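Local coordinates for lactate utilization protein C (PDB 2G40) that may function in the utilization of L-lactate, as a homodimeric member of the LutC/YkgG family, at residues L51-A54 with E55-H58; V182-S185 with V186-G189. All coordinates share one frame; numbering follows the deposited sequence.

How the contacts relate
Along the chain the two contacts come in series, neither nesting nor crossing, and each is a continuous stretch at a helix end, so neither closes a loop. Contact 1, 51-58, starts helix 53-66 near the beginning of the modelled chain; contact 2, 182-189, ends helix 175-187. Their centres lie 26 Å apart and their nearest atoms about 14 Å apart, so they do not touch. The four-stranded mixed sheet relates them: contact 1 rests side chains on its outermost strand 171-172, while contact 2 packs on 192-196, the outermost strand at the other end. Contact 2 also reaches the second subunit of the homodimer; contact 1 touches no other chain of the assembly.

Contact 1: residues L51-A54 with E55-H58; sequences LSRA and EILH
The His58 ring has Ala54 O over one face, 3.3 Å above the ring plane and displaced toward the rim on the side of CG. One turn back, the guanidinium of Arg53 has CG2 of Ile56 over one of its faces, and NH1 comes within 3.7 Å of Ile56 CD1. Bends at chi2 and chi3 fold the arginine back over this isoleucine. Its polar end is held from elsewhere: NH1 is hydrogen-bonded to the backbone oxygen of Ile171, and NE forms a salt bridge with Glu168. The third flat group, the Glu55 carboxylate, turns back to the start of the helix, where OE1 accepts from Ser52 N at 2.8 Å through its anti lone pair, the bond nearly straight at 170°. Leu51 crosses this glutamate at about a right angle, its CD2 3.6 Å from Glu55 OE1.

Ser52 returns the bond. With chi1 at 72°, its hydroxyl lies between its own backbone N and carbonyl carbon, and OG accepts from Glu55 N at 3.1 Å. Serine suits this place because its short side chain can stand in for the carbonyl of a preceding turn, while glutamate is long enough for its extended chain to span the turn. Ordinary helical bonding begins with Ile56 N giving to Ser52 O at 2.9 Å. Ile56 is buried, its CG1 3.8 Å from Leu51 CB, and with Leu57 it packs on Ile171; these branched apolar side chains suit the helix face turned to the sheet. Reciprocal bonds between the N-cap Ser52 and Glu55, three residues on, make a capping box, here fixing the first turn of helix 53-66.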
ATOM      1  N   LEU A  51       1.211  27.296   3.974  1.00 21.37           N
ATOM      2  CA  LEU A  51       1.302  27.368   5.428  1.00 19.77           C
ATOM      3  C   LEU A  51       2.774  27.471   5.840  1.00 19.46           C
ATOM      4  O   LEU A  51       3.681  27.062   5.094  1.00 21.31           O
ATOM      5  CB  LEU A  51       0.661  26.135   6.059  1.00 20.18           C
ATOM      6  CG  LEU A  51      -0.866  26.007   5.939  1.00 18.71           C
ATOM      7  CD1 LEU A  51      -1.338  24.712   6.597  1.00 17.02           C
ATOM      8  CD2 LEU A  51      -1.581  27.212   6.540  1.00 25.35           C
ATOM      9  N   SER A  52       3.021  28.029   7.016  1.00 19.05           N
ATOM     10  CA  SER A  52       4.366  28.032   7.557  1.00 17.97           C
ATOM     11  C   SER A  52       4.740  26.622   7.968  1.00 17.40           C
ATOM     12  O   SER A  52       3.869  25.764   8.153  1.00 15.21           O
ATOM     13  CB  SER A  52       4.452  28.966   8.753  1.00 18.23           C
ATOM     14  OG  SER A  52       3.773  28.430   9.877  1.00 16.50           O
ATOM     15  N   ARG A  53       6.032  26.375   8.140  1.00 15.50           N
ATOM     16  CA  ARG A  53       6.486  25.085   8.651  1.00 17.56           C
ATOM     17  C   ARG A  53       5.878  24.777  10.007  1.00 16.42           C
ATOM     18  O   ARG A  53       5.498  23.635  10.268  1.00 15.15           O
ATOM     19  CB  ARG A  53       8.010  25.017   8.757  1.00 18.59           C
ATOM     20  CG  ARG A  53       8.744  25.126   7.420  1.00 24.45           C
ATOM     21  CD  ARG A  53       8.321  24.007   6.463  1.00 24.44           C
ATOM     22  NE  ARG A  53       8.477  22.682   7.066  1.00 19.59           N
ATOM     23  CZ  ARG A  53       7.981  21.561   6.553  1.00 22.98           C
ATOM     24  NH1 ARG A  53       7.294  21.586   5.420  1.00 29.99           N
ATOM     25  NH2 ARG A  53       8.192  20.405   7.160  1.00 27.44           N
ATOM     26  N   ALA A  54       5.773  25.781  10.865  1.00 16.50           N
ATOM     27  CA  ALA A  54       5.164  25.549  12.177  1.00 16.22           C
ATOM     28  C   ALA A  54       3.702  25.103  12.065  1.00 15.29           C
ATOM     29  O   ALA A  54       3.292  24.155  12.725  1.00 15.80           O
ATOM     30  CB  ALA A  54       5.291  26.781  13.057  1.00 17.25           C
ATOM     31  N   GLU A  55       2.932  25.791  11.225  1.00 17.35           N
ATOM     32  CA  GLU A  55       1.530  25.449  10.961  1.00 15.39           C
ATOM     33  C   GLU A  55       1.372  24.072  10.325  1.00 15.39           C
ATOM     34  O   GLU A  55       0.436  23.322  10.641  1.00 15.42           O
ATOM     35  CB  GLU A  55       0.912  26.489  10.051  1.00 15.29           C
ATOM     36  CG  GLU A  55       0.723  27.841  10.692  1.00 21.16           C
ATOM     37  CD  GLU A  55       0.363  28.914   9.694  1.00 16.09           C
ATOM     38  OE1 GLU A  55       0.892  28.918   8.563  1.00 20.54           O
ATOM     39  OE2 GLU A  55      -0.457  29.787  10.052  1.00 27.23           O
ATOM     40  N   ILE A  56       2.299  23.738   9.436  1.00 13.22           N
ATOM     41  CA  ILE A  56       2.329  22.422   8.811  1.00 15.00           C
ATOM     42  C   ILE A  56       2.538  21.316   9.862  1.00 14.90           C
ATOM     43  O   ILE A  56       1.813  20.330   9.869  1.00 16.35           O
ATOM     44  CB  ILE A  56       3.403  22.352   7.693  1.00 14.42           C
ATOM     45  CG1 ILE A  56       2.986  23.226   6.514  1.00 16.69           C
ATOM     46  CG2 ILE A  56       3.612  20.912   7.230  1.00 13.45           C
ATOM     47  CD1 ILE A  56       4.092  23.385   5.477  1.00 17.03           C
ATOM     48  N   LEU A  57       3.537  21.488  10.730  1.00 15.61           N
ATOM     49  CA  LEU A  57       3.819  20.543  11.802  1.00 17.97           C
ATOM     50  C   LEU A  57       2.619  20.375  12.723  1.00 16.36           C
ATOM     51  O   LEU A  57       2.212  19.251  13.058  1.00 17.54           O
ATOM     52  CB  LEU A  57       5.047  21.007  12.593  1.00 18.74           C
ATOM     53  CG  LEU A  57       6.369  20.776  11.844  1.00 26.10           C
ATOM     54  CD1 LEU A  57       7.524  21.451  12.543  1.00 33.41           C
ATOM     55  CD2 LEU A  57       6.648  19.288  11.678  1.00 31.07           C
ATOM     56  N   HIS A  58       2.014  21.497  13.096  1.00 16.98           N
ATOM     57  CA  HIS A  58       0.839  21.461  13.957  1.00 17.94           C
ATOM     58  C   HIS A  58      -0.333  20.795  13.267  1.00 14.78           C
ATOM     59  O   HIS A  58      -1.031  19.995  13.858  1.00 13.95           O
ATOM     60  CB  HIS A  58       0.457  22.862  14.396  1.00 18.96           C
ATOM     61  CG  HIS A  58       1.423  23.464  15.364  1.00 19.51           C
ATOM     62  ND1 HIS A  58       1.422  24.805  15.673  1.00 19.17           N
ATOM     63  CD2 HIS A  58       2.416  22.908  16.100  1.00 24.34           C
ATOM     64  CE1 HIS A  58       2.378  25.051  16.551  1.00 21.62           C
ATOM     65  NE2 HIS A  58       2.973  23.913  16.849  1.00 17.91           N
TER

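Contact 2: residues V182-S185 with V186-G189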
ATOM      1  N   VAL A 182       7.285  11.633  -4.168  1.00 23.79           N
ATOM      2  CA  VAL A 182       7.394  10.194  -4.441  1.00 23.20           C
ATOM      3  C   VAL A 182       7.295   9.851  -5.929  1.00 22.01           C
ATOM      4  O   VAL A 182       7.321   8.682  -6.292  1.00 21.16           O
ATOM      5  CB  VAL A 182       6.354   9.373  -3.652  1.00 22.32           C
ATOM      6  CG1 VAL A 182       6.604   9.503  -2.168  1.00 28.08           C
ATOM      7  CG2 VAL A 182       4.928   9.775  -3.994  1.00 24.86           C
ATOM      8  N   ALA A 183       7.186  10.870  -6.781  1.00 21.15           N
ATOM      9  CA  ALA A 183       7.089  10.663  -8.221  1.00 21.64           C
ATOM     10  C   ALA A 183       8.221   9.782  -8.750  1.00 19.13           C
ATOM     11  O   ALA A 183       8.000   8.894  -9.575  1.00 19.26           O
ATOM     12  CB  ALA A 183       7.084  12.007  -8.948  1.00 22.98           C
ATOM     13  N   ALA A 184       9.445  10.025  -8.293  1.00 18.69           N
ATOM     14  CA  ALA A 184      10.582   9.253  -8.791  1.00 18.58           C
ATOM     15  C   ALA A 184      10.498   7.780  -8.418  1.00 18.44           C
ATOM     16  O   ALA A 184      10.863   6.918  -9.204  1.00 19.16           O
ATOM     17  CB  ALA A 184      11.888   9.827  -8.295  1.00 18.67           C
ATOM     18  N   SER A 185      10.035   7.503  -7.205  1.00 15.97           N
ATOM     19  CA  SER A 185       9.794   6.129  -6.750  1.00 17.15           C
ATOM     20  C   SER A 185       8.773   5.449  -7.647  1.00 15.99           C
ATOM     21  O   SER A 185       8.945   4.294  -8.023  1.00 15.81           O
ATOM     22  CB  SER A 185       9.304   6.139  -5.308  1.00 16.55           C
ATOM     23  OG  SER A 185      10.304   6.643  -4.457  1.00 19.34           O
ATOM     24  N   VAL A 186       7.731   6.189  -8.017  1.00 15.60           N
ATOM     25  CA  VAL A 186       6.677   5.654  -8.866  1.00 15.24           C
ATOM     26  C   VAL A 186       7.257   5.342 -10.231  1.00 17.87           C
ATOM     27  O   VAL A 186       7.026   4.265 -10.773  1.00 17.54           O
ATOM     28  CB  VAL A 186       5.457   6.609  -8.997  1.00 15.07           C
ATOM     29  CG1 VAL A 186       4.427   6.032  -9.947  1.00 16.42           C
ATOM     30  CG2 VAL A 186       4.824   6.816  -7.642  1.00 17.77           C
ATOM     31  N   ARG A 187       8.040   6.280 -10.763  1.00 19.90           N
ATOM     32  CA  ARG A 187       8.697   6.072 -12.042  1.00 19.77           C
ATOM     33  C   ARG A 187       9.657   4.869 -12.018  1.00 18.77           C
ATOM     34  O   ARG A 187       9.841   4.202 -13.036  1.00 18.66           O
ATOM     35  CB  ARG A 187       9.416   7.347 -12.493  1.00 20.42           C
ATOM     36  CG  ARG A 187       8.475   8.494 -12.875  1.00 17.57           C
ATOM     37  CD  ARG A 187       9.197   9.527 -13.695  1.00 24.84           C
ATOM     38  NE  ARG A 187      10.272  10.131 -12.919  1.00 29.52           N
ATOM     39  CZ  ARG A 187      10.144  11.195 -12.133  1.00 29.42           C
ATOM     40  NH1 ARG A 187       8.975  11.820 -12.014  1.00 35.84           N
ATOM     41  NH2 ARG A 187      11.208  11.644 -11.470  1.00 34.40           N
ATOM     42  N   GLU A 188      10.236   4.596 -10.848  1.00 18.90           N
ATOM     43  CA  GLU A 188      11.104   3.436 -10.602  1.00 20.78           C
ATOM     44  C   GLU A 188      10.367   2.115 -10.422  1.00 20.66           C
ATOM     45  O   GLU A 188      10.991   1.040 -10.375  1.00 19.03           O
ATOM     46  CB  GLU A 188      11.949   3.674  -9.346  1.00 20.13           C
ATOM     47  CG  GLU A 188      13.207   4.466  -9.595  1.00 22.58           C
ATOM     48  CD  GLU A 188      13.784   5.063  -8.328  1.00 24.94           C
ATOM     49  OE1 GLU A 188      13.530   4.520  -7.226  1.00 23.98           O
ATOM     50  OE2 GLU A 188      14.503   6.068  -8.447  1.00 37.32           O
ATOM     51  N   GLY A 189       9.043   2.183 -10.321  1.00 18.88           N
ATOM     52  CA  GLY A 189       8.236   1.005 -10.115  1.00 17.12           C
ATOM     53  C   GLY A 189       8.142   0.568  -8.668  1.00 17.51           C
ATOM     54  O   GLY A 189       7.687  -0.556  -8.383  1.00 18.75           O
TER
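Arg187 N gives to Ala183 O at 2.9 Å, an almost straight bond of the helix backbone. The arginine side chain then doubles back along the helix: chi3 of -63° bends it, and one face of the guanidinium covers Ala184 CA and Ala183 O, both displaced toward its rim. NH1 comes within 3.6 Å of Ala183 CB and NH2 within 3.7 Å of Ala184 CB. Two alanines suit this surface, since a methyl group projects little and lets the flat cation lie close to the backbone.

Glu188 N bonds to Ala184 O at 2.9 Å with a more bent geometry, 140°, as the helix runs out. Gly189 N then donates to Val186 O, also at 2.9 Å, and a positive phi of 83° turns the chain in the Schellman motif that terminates helix 175-187. Glycine belongs here because a side chain at these backbone angles would press on the carbonyl oxygen of Glu188.

On the inner side, Val186 sets CG2 3.4 Å from Val182 O, and both valines pack on Leu192 of strand 192-196; their compact branched side chains suit this buried face. The buried Ser185 hydroxyl is satisfied by Asp145 and Arg147, and Arg147 also joins Arg190 in salt bridges to Glu188 OE1. Toward the dimer partner, Val186 packs on Thr141 of the second subunit, and the backbone of Arg187 is hydrogen-bonded to that same subunit.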